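Local coordinates for endo-1,3-beta-glucanase (Streptomyces sioyaensis, PDB 3DGT), which hydrolyses 1,3-beta-glucosidic bonds within 1,3-beta-glucans, this chain being the family 16 catalytic domain of a longer protein that probably also carries a carbohydrate-binding module, at residues S61-G64 and N65-L69; D18-A21 and G22-V25; N183-C186 and Q187-F190; E142-I145 and M146-V149. All blocks are in the same frame, centred on the assembly; numbering follows the deposited sequence.

Contact 1 of 4, residues S61-G64 and N65-L69. With MG (magnesium ion), chain B.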
loop_
_atom_site.group_PDB
_atom_site.type_symbol
_atom_site.label_atom_id
_atom_site.label_comp_id
_atom_site.label_asym_id
_atom_site.label_seq_id
_atom_site.Cartn_x
_atom_site.Cartn_y
_atom_site.Cartn_z
ATOM N N SER A 61 5.199 -6.726 -13.832
ATOM C CA SER A 61 4.716 -7.622 -14.883
ATOM C C SER A 61 3.652 -8.559 -14.327
ATOM O O SER A 61 3.413 -8.585 -13.121
ATOM C CB SER A 61 5.878 -8.430 -15.476
ATOM O OG SER A 61 6.275 -9.460 -14.583
ATOM N N LEU A 62 2.997 -9.311 -15.204
ATOM C CA LEU A 62 2.087 -10.362 -14.758
ATOM C C LEU A 62 2.794 -11.708 -14.734
ATOM O O LEU A 62 3.739 -11.939 -15.498
ATOM C CB LEU A 62 0.862 -10.435 -15.670
ATOM C CG LEU A 62 0.082 -9.149 -15.938
ATOM C CD1 LEU A 62 -1.117 -9.463 -16.794
ATOM C CD2 LEU A 62 -0.356 -8.471 -14.643
ATOM N N ASP A 63 2.334 -12.604 -13.867
ATOM C CA ASP A 63 2.919 -13.952 -13.805
ATOM C C ASP A 63 2.252 -14.998 -14.698
ATOM O O ASP A 63 2.750 -16.128 -14.812
ATOM C CB ASP A 63 3.075 -14.451 -12.355
ATOM C CG ASP A 63 1.743 -14.743 -11.648
ATOM O OD1 ASP A 63 0.668 -14.588 -12.234
ATOM O OD2 ASP A 63 1.804 -15.141 -10.464
ATOM N N GLY A 64 1.129 -14.626 -15.311
ATOM C CA GLY A 64 0.375 -15.545 -16.160
ATOM C C GLY A 64 -0.590 -16.430 -15.398
ATOM O O GLY A 64 -1.322 -17.227 -16.001
ATOM N N ASN A 65 -0.586 -16.302 -14.075
ATOM C CA ASN A 65 -1.416 -17.139 -13.210
ATOM C C ASN A 65 -2.415 -16.321 -12.415
ATOM O O ASN A 65 -2.995 -16.811 -11.455
ATOM C CB ASN A 65 -0.547 -17.988 -12.280
ATOM C CG ASN A 65 0.368 -18.938 -13.041
ATOM O OD1 ASN A 65 0.044 -19.379 -14.137
ATOM N ND2 ASN A 65 1.515 -19.252 -12.451
ATOM N N GLY A 66 -2.624 -15.080 -12.844
ATOM C CA GLY A 66 -3.589 -14.191 -12.200
ATOM C C GLY A 66 -2.988 -13.204 -11.215
ATOM O O GLY A 66 -3.704 -12.641 -10.388
ATOM N N ASP A 67 -1.674 -12.994 -11.287
ATOM C CA ASP A 67 -1.012 -12.105 -10.340
ATOM C C ASP A 67 -0.115 -11.081 -10.992
ATOM O O ASP A 67 0.538 -11.350 -12.007
ATOM C CB ASP A 67 -0.151 -12.872 -9.329
ATOM C CG ASP A 67 -0.830 -14.096 -8.776
ATOM O OD1 ASP A 67 -1.852 -13.950 -8.086
ATOM O OD2 ASP A 67 -0.300 -15.212 -8.999
ATOM N N LEU A 68 -0.077 -9.910 -10.365
ATOM C CA LEU A 68 0.942 -8.906 -10.620
ATOM C C LEU A 68 2.213 -9.282 -9.865
ATOM O O LEU A 68 2.143 -9.743 -8.717
ATOM C CB LEU A 68 0.454 -7.549 -10.114
ATOM C CG LEU A 68 1.447 -6.386 -10.092
ATOM C CD1 LEU A 68 1.724 -5.907 -11.487
ATOM C CD2 LEU A 68 0.881 -5.270 -9.248
ATOM N N LEU A 69 3.367 -9.081 -10.500
ATOM C CA LEU A 69 4.669 -9.199 -9.841
ATOM C C LEU A 69 5.337 -7.836 -9.792
ATOM O O LEU A 69 5.531 -7.197 -10.831
ATOM C CB LEU A 69 5.591 -10.163 -10.601
ATOM C CG LEU A 69 5.093 -11.580 -10.876
ATOM C CD1 LEU A 69 6.095 -12.273 -11.773
ATOM C CD2 LEU A 69 4.897 -12.356 -9.585
HETATM MG MG MG B . -5.708 -12.218 -9.807
HETATM O O HOH W 1 -1.525 -13.216 -14.896
HETATM O O HOH W 2 -6.509 -13.740 -10.949
#
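Two carboxylates come unusually close within a tight hairpin loop: Asp63 OD2 lies 2.6 Å from Asp67 OD2, a separation that suggests one of the two acids holds a proton. The groups cross with their planes 71° apart. Asp63 OD2 also lies against Asp67 CB. The other oxygen of Asp63 organises the loop. Asp63 OD1 accepts from Asn65 N at 2.8 Å, closing an Asx turn, and from Asp67 N at 3.0 Å; the two donors arrive over opposite faces of the carboxylate, which is thereby held from turning. With CG lodged between its backbone N and carbonyl carbon (chi1 69°), Asp63 folds its acid over the loop to meet both. The backbone N of the same residue binds Asp67 O at 2.9 Å, and Gly64 and Gly66 adopt positive phi angles that suit glycine. A buttressing water accepts from Gly66 N and, weakly, from Gly64 N. The loop's yield is a metal ligand: Gly66 O binds the magnesium ion at 2.1 Å, with water, Asp16 O and Asp269 OD1 among the other ligands. Further from the turn, along the strands, Ser61 and Leu69 form an antiparallel hydrogen-bonded pair, Leu69 N giving a nearly linear bond to Ser61 O at 2.7 Å. On their face, Leu69 CD1 packs 3.8 Å from Asp63 CB. Strands 60-62 and 68-74 thus form a beta hairpin, with Leu69, Asp63 and Asp67 lying against Val267 of strand 266-276 and, on the other face, Leu62 and Leu68 against Phe17.

Contact 2 of 4, residues D18-A21 and G22-V25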
loop_
_atom_site.group_PDB
_atom_site.type_symbol
_atom_site.label_atom_id
_atom_site.label_comp_id
_atom_site.label_asym_id
_atom_site.label_seq_id
_atom_site.Cartn_x
_atom_site.Cartn_y
_atom_site.Cartn_z
ATOM N N ASP A 18 -5.142 -10.692 -14.514
ATOM C CA ASP A 18 -5.119 -11.805 -15.442
ATOM C C ASP A 18 -4.484 -11.354 -16.747
ATOM O O ASP A 18 -4.556 -10.179 -17.121
ATOM C CB ASP A 18 -6.538 -12.354 -15.661
ATOM C CG ASP A 18 -7.145 -12.915 -14.380
ATOM O OD1 ASP A 18 -6.450 -13.697 -13.683
ATOM O OD2 ASP A 18 -8.306 -12.554 -14.078
ATOM N N GLY A 19 -3.848 -12.300 -17.419
ATOM C CA GLY A 19 -3.096 -12.021 -18.646
ATOM C C GLY A 19 -1.827 -12.847 -18.699
ATOM O O GLY A 19 -1.456 -13.490 -17.715
ATOM N N ALA A 20 -1.158 -12.835 -19.847
ATOM C CA ALA A 20 -0.040 -13.739 -20.082
ATOM C C ALA A 20 1.194 -13.416 -19.237
ATOM O O ALA A 20 1.452 -12.261 -18.902
ATOM C CB ALA A 20 0.315 -13.766 -21.567
ATOM N N ALA A 21 1.951 -14.455 -18.899
ATOM C CA ALA A 21 3.194 -14.292 -18.167
ATOM C C ALA A 21 4.142 -13.318 -18.865
ATOM O O ALA A 21 4.373 -13.413 -20.076
ATOM C CB ALA A 21 3.873 -15.640 -17.988
ATOM N N GLY A 22 4.668 -12.380 -18.087
ATOM C CA GLY A 22 5.669 -11.437 -18.562
ATOM C C GLY A 22 5.071 -10.229 -19.253
ATOM O O GLY A 22 5.813 -9.345 -19.703
ATOM N N SER A 23 3.742 -10.197 -19.352
ATOM C CA SER A 23 3.056 -9.094 -20.020
ATOM C C SER A 23 2.888 -7.892 -19.111
ATOM O O SER A 23 3.069 -7.967 -17.889
ATOM C CB SER A 23 1.704 -9.536 -20.608
ATOM O OG SER A 23 0.731 -9.784 -19.610
ATOM N N SER A 24 2.511 -6.780 -19.735
ATOM C CA SER A 24 2.393 -5.519 -19.049
ATOM C C SER A 24 1.056 -5.357 -18.322
ATOM O O SER A 24 0.056 -5.952 -18.709
ATOM C CB SER A 24 2.644 -4.364 -20.033
ATOM O OG SER A 24 1.615 -4.254 -21.017
ATOM N N VAL A 25 1.059 -4.537 -17.271
ATOM C CA VAL A 25 -0.141 -4.217 -16.485
ATOM C C VAL A 25 -1.167 -3.395 -17.300
ATOM O O VAL A 25 -0.801 -2.714 -18.260
ATOM C CB VAL A 25 0.272 -3.497 -15.163
ATOM C CG1 VAL A 25 0.712 -2.048 -15.409
ATOM C CG2 VAL A 25 -0.816 -3.556 -14.126
#
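Ser23 grips one carbonyl twice, and this double hold on Ala20 O dominates the contact. Its hydroxyl is the nearer donor: Ser23 OG gives its hydrogen to Ala20 O at 2.7 Å, lying in the carbonyl plane and on a lone pair. The backbone Ser23 N binds Ala20 O at 3.1 Å but comes from above that plane, 37° out of it, so the two donors use different parts of the oxygen. The hydroxyl reaches back because chi1 of 71° swings OG between the backbone N and the carbonyl carbon of Ser23, on the side of the turn where Ala20 lies. An alanine here would remove the hydroxyl and would probably leave Ala20 O with the backbone N-H as its sole donor from Ser23, so that the turn is held less firmly.

Packing beyond these bonds is slight. Ser23 CB stands 3.2 Å from Ala20 O, and Ser23 OG passes 4.1 Å from Gly19 C, where the backbone angles themselves call for glycine. The turn is tied to the rest of the fold by backbone hydrogen bonds of Gly22 and Ser23 to Leu62, while Val25 further along packs on Trp30 and Phe32 of strand 30-32. In all, the chain reverses at the protein surface through a type II beta turn from Ala20 to Ser23, with Gly22 at the third position, where the positive phi of 85° is the one that glycine accepts most readily.

Contact 3 of 4, residues N183-C186 and Q187-F190. Unlike the reference sequence in segment 187-190: Gln187 (reference His), Phe190 (reference Leu).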
loop_
_atom_site.group_PDB
_atom_site.type_symbol
_atom_site.label_atom_id
_atom_site.label_comp_id
_atom_site.label_asym_id
_atom_site.label_seq_id
_atom_site.Cartn_x
_atom_site.Cartn_y
_atom_site.Cartn_z
ATOM N N ASN A 183 -2.166 -17.969 10.482
ATOM C CA ASN A 183 -1.985 -19.333 9.946
ATOM C C ASN A 183 -0.640 -19.638 9.326
ATOM O O ASN A 183 0.001 -20.640 9.667
ATOM C CB ASN A 183 -3.077 -19.701 8.943
ATOM C CG ASN A 183 -4.451 -19.641 9.538
ATOM O OD1 ASN A 183 -4.746 -20.330 10.519
ATOM N ND2 ASN A 183 -5.316 -18.826 8.942
ATOM N N THR A 184 -0.243 -18.803 8.371
ATOM C CA THR A 184 1.008 -18.983 7.641
ATOM C C THR A 184 1.706 -17.628 7.620
ATOM O O THR A 184 1.064 -16.591 7.834
ATOM C CB THR A 184 0.765 -19.450 6.189
ATOM O OG1 THR A 184 -0.042 -18.486 5.495
ATOM C CG2 THR A 184 0.059 -20.804 6.151
ATOM N N THR A 185 3.010 -17.617 7.368
ATOM C CA THR A 185 3.727 -16.338 7.331
ATOM C C THR A 185 3.275 -15.487 6.159
ATOM O O THR A 185 2.836 -16.007 5.137
ATOM C CB THR A 185 5.258 -16.488 7.228
ATOM O OG1 THR A 185 5.615 -16.954 5.918
ATOM C CG2 THR A 185 5.791 -17.412 8.321
ATOM N N CYS A 186 3.418 -14.174 6.302
ATOM C CA CYS A 186 3.088 -13.246 5.232
ATOM C C CYS A 186 3.901 -13.505 3.966
ATOM O O CYS A 186 3.434 -13.229 2.855
ATOM C CB CYS A 186 3.298 -11.800 5.694
ATOM S SG CYS A 186 2.495 -11.353 7.260
ATOM N N GLN A 187 5.111 -14.034 4.140
ATOM C CA GLN A 187 6.045 -14.291 3.038
ATOM C C GLN A 187 5.760 -15.591 2.296
ATOM O O GLN A 187 6.141 -15.751 1.125
ATOM C CB GLN A 187 7.472 -14.344 3.584
ATOM C CG GLN A 187 8.080 -12.986 3.896
ATOM C CD GLN A 187 7.433 -12.314 5.097
ATOM O OE1 GLN A 187 6.965 -12.979 6.029
ATOM N NE2 GLN A 187 7.403 -10.988 5.080
ATOM N N SER A 188 5.099 -16.525 2.974
ATOM C CA SER A 188 4.944 -17.882 2.452
ATOM C C SER A 188 3.940 -18.031 1.312
ATOM O O SER A 188 4.029 -18.983 0.522
ATOM C CB SER A 188 4.564 -18.834 3.583
ATOM O OG SER A 188 3.247 -18.608 4.049
ATOM N N GLY A 189 2.984 -17.109 1.235
ATOM C CA GLY A 189 1.885 -17.230 0.280
ATOM C C GLY A 189 0.914 -16.082 0.434
ATOM O O GLY A 189 1.230 -15.059 1.056
ATOM N N PHE A 190 -0.274 -16.259 -0.138
ATOM C CA PHE A 190 -1.269 -15.195 -0.167
ATOM C C PHE A 190 -1.907 -14.929 1.183
ATOM O O PHE A 190 -2.185 -15.848 1.948
ATOM C CB PHE A 190 -2.360 -15.510 -1.191
ATOM C CG PHE A 190 -1.887 -15.462 -2.610
ATOM C CD1 PHE A 190 -1.492 -14.261 -3.189
ATOM C CD2 PHE A 190 -1.859 -16.615 -3.381
ATOM C CE1 PHE A 190 -1.058 -14.214 -4.513
ATOM C CE2 PHE A 190 -1.438 -16.577 -4.712
ATOM C CZ PHE A 190 -1.030 -15.372 -5.273
HETATM O O HOH W 3 -0.329 -17.956 2.654
#
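Hydrogen bonds between Thr185 and Ser188 set the shape of this segment. Ser188 OG donates to Thr185 O at 2.8 Å, tilted 18° from the carbonyl plane, and Ser188 N reaches Thr185 O at 3.2 Å from well above that plane. Thr185 O is therefore held by two donors of one residue, while Thr185 OG1 takes a weak bond from Ser188 N at 3.0 Å. The Ser188 hydroxyl can curl back to the carbonyl because its chi1 is 70°, and a chi1 of 71° likewise sends Thr185 OG1 over the turn rather than outward. Cys186 and Gln187, at its two corners, have the backbone angles of a type I beta turn.

A water makes the second kind of link: it donates to Phe190 O and lies 2.9 Å from Thr184 OG1, linking Thr184, midway along the loop, to Phe190 at its end.

Packing fills in between. Thr184 CB approaches Ser188 OG to 3.4 Å, and Thr185 OG1 lies 3.2 Å from Ser188 CB. Gln187 bends at chi2, which brings Gln187 OE1 to 3.7 Å from Cys186 C, while Gln187 NE2 bonds to Leu152 O.

The covalent link is a disulfide within the loop, Cys186 SG to Cys181 SG. The loop runs between strands 175-179 and 191-198: Thr184 touches His191 and Cys186 touches Tyr193 of the latter strand, Cys186 and Gln187 abut Met108, and the ring of Phe190 rests on Val267 and Asp269 of strand 266-276.

Contact 4 of 4, residues E142-I145 and M146-V149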
loop_
_atom_site.group_PDB
_atom_site.type_symbol
_atom_site.label_atom_id
_atom_site.label_comp_id
_atom_site.label_asym_id
_atom_site.label_seq_id
_atom_site.Cartn_x
_atom_site.Cartn_y
_atom_site.Cartn_z
ATOM N N GLU A 142 -3.362 9.481 4.533
ATOM C CA GLU A 142 -2.755 8.274 3.978
ATOM C C GLU A 142 -3.259 7.077 4.757
ATOM O O GLU A 142 -3.229 7.073 5.986
ATOM C CB GLU A 142 -1.232 8.326 4.063
ATOM C CG GLU A 142 -0.557 7.060 3.513
ATOM C CD GLU A 142 0.934 7.207 3.345
ATOM O OE1 GLU A 142 1.410 8.337 3.113
ATOM O OE2 GLU A 142 1.641 6.180 3.408
ATOM N N LEU A 143 -3.733 6.069 4.035
ATOM C CA LEU A 143 -4.161 4.833 4.661
ATOM C C LEU A 143 -3.249 3.718 4.198
ATOM O O LEU A 143 -3.307 3.297 3.047
ATOM C CB LEU A 143 -5.618 4.526 4.309
ATOM C CG LEU A 143 -6.642 5.629 4.590
ATOM C CD1 LEU A 143 -8.031 5.226 4.112
ATOM C CD2 LEU A 143 -6.679 6.007 6.063
ATOM N N ASP A 144 -2.366 3.284 5.090
ATOM C CA ASP A 144 -1.442 2.208 4.785
ATOM C C ASP A 144 -2.094 0.896 5.170
ATOM O O ASP A 144 -2.221 0.582 6.350
ATOM C CB ASP A 144 -0.125 2.419 5.531
ATOM C CG ASP A 144 0.578 3.686 5.102
ATOM O OD1 ASP A 144 0.609 3.967 3.879
ATOM O OD2 ASP A 144 1.130 4.393 5.969
ATOM N N ILE A 145 -2.544 0.155 4.161
ATOM C CA ILE A 145 -3.327 -1.072 4.394
ATOM C C ILE A 145 -2.420 -2.275 4.682
ATOM O O ILE A 145 -2.752 -3.147 5.501
ATOM C CB ILE A 145 -4.274 -1.357 3.213
ATOM C CG1 ILE A 145 -5.088 -0.100 2.868
ATOM C CG2 ILE A 145 -5.200 -2.549 3.519
ATOM C CD1 ILE A 145 -5.935 -0.256 1.604
ATOM N N MET A 146 -1.275 -2.309 4.004
ATOM C CA MET A 146 -0.221 -3.261 4.308
ATOM C C MET A 146 1.123 -2.586 4.081
ATOM O O MET A 146 1.368 -2.033 3.007
ATOM C CB MET A 146 -0.342 -4.512 3.424
ATOM C CG MET A 146 0.734 -5.603 3.658
ATOM S SD MET A 146 2.437 -5.246 3.079
ATOM C CE MET A 146 2.161 -5.074 1.319
ATOM N N GLU A 147 1.978 -2.619 5.097
ATOM C CA GLU A 147 3.401 -2.362 4.929
ATOM C C GLU A 147 4.148 -3.470 5.641
ATOM O O GLU A 147 3.638 -4.071 6.589
ATOM C CB GLU A 147 3.826 -1.027 5.531
ATOM C CG GLU A 147 3.336 0.189 4.793
ATOM C CD GLU A 147 3.859 1.444 5.433
ATOM O OE1 GLU A 147 3.294 1.846 6.465
ATOM O OE2 GLU A 147 4.844 2.018 4.927
ATOM N N ASN A 148 5.364 -3.723 5.184
ATOM C CA ASN A 148 6.238 -4.699 5.806
ATOM C C ASN A 148 7.678 -4.317 5.534
ATOM O O ASN A 148 7.979 -3.658 4.532
ATOM C CB ASN A 148 5.946 -6.095 5.258
ATOM C CG ASN A 148 6.995 -7.114 5.667
ATOM O OD1 ASN A 148 7.897 -7.430 4.889
ATOM N ND2 ASN A 148 6.891 -7.627 6.901
ATOM N N VAL A 149 8.570 -4.743 6.419
ATOM C CA VAL A 149 10.001 -4.598 6.173
ATOM C C VAL A 149 10.746 -5.857 6.577
ATOM O O VAL A 149 10.279 -6.627 7.426
ATOM C CB VAL A 149 10.629 -3.357 6.893
ATOM C CG1 VAL A 149 10.076 -2.056 6.333
ATOM C CG2 VAL A 149 10.421 -3.433 8.421
#
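Asp144 and Glu147 bring their carboxylates together on one side of the chain where strands 142-144 and 146-147 meet, OD2 of Asp144 lying 3.4 Å from OE1 of Glu147. The two acids cross with planes 41° apart, and Glu147 OE1 also passes 3.6 Å from Asp144 CB. Glu142 joins from the other end of the row, Glu142 OE2 only 2.5 Å from Asp144 OD1. Tryptophans hold the outer oxygens: Trp120 NE1 binds Glu147 OE2, and Trp137 NE1 binds Glu142 OE1. A leucine in place of Glu147 would probably leave Trp120 NE1 without its acceptor and set a nonpolar branch beside the Asp144 carboxylate.

What lines the acids up is a classic beta bulge. Ile145 and Met146 both face Phe123, and the extra residue lets Asp144 and Glu147, three positions apart, share a side; from there Glu147 runs extended beyond CG (chi2 -178°) to its neighbour. The order Glu-x-Asp-x-x-Glu matches the family 16 signature that carries the catalytic acids in relatives, consistent with an active-site strand here. Strand 119-127 pairs along one edge and 155-160 along the other, while Phe248 of helix 247-250 packs against Glu147.

Along the chain the order is contact 2, contact 1, contact 4, contact 3. Contacts 1 and 2 are neighbours, with centres 6 Å apart: the surface turn at 18-25 directly abuts the hairpin at 61-69, forming a peripheral corner beside the magnesium ion. Contact 3 lies about 18 Å from contact 1, between centres, yet reaches it where Phe190 CZ packs 3.3 Å from Asp67 OD1. It also touches contact 4, about 17 Å away between centres, through Gln187 and Asn148. Contact 4 is the most central, about 5 Å from the chain's centre. In this beta-sandwich (jelly-roll) domain of family 16, the loop of contact 3, with its internal disulfide, thus touches both the metal-bearing hairpin and the segment just after the acidic strands.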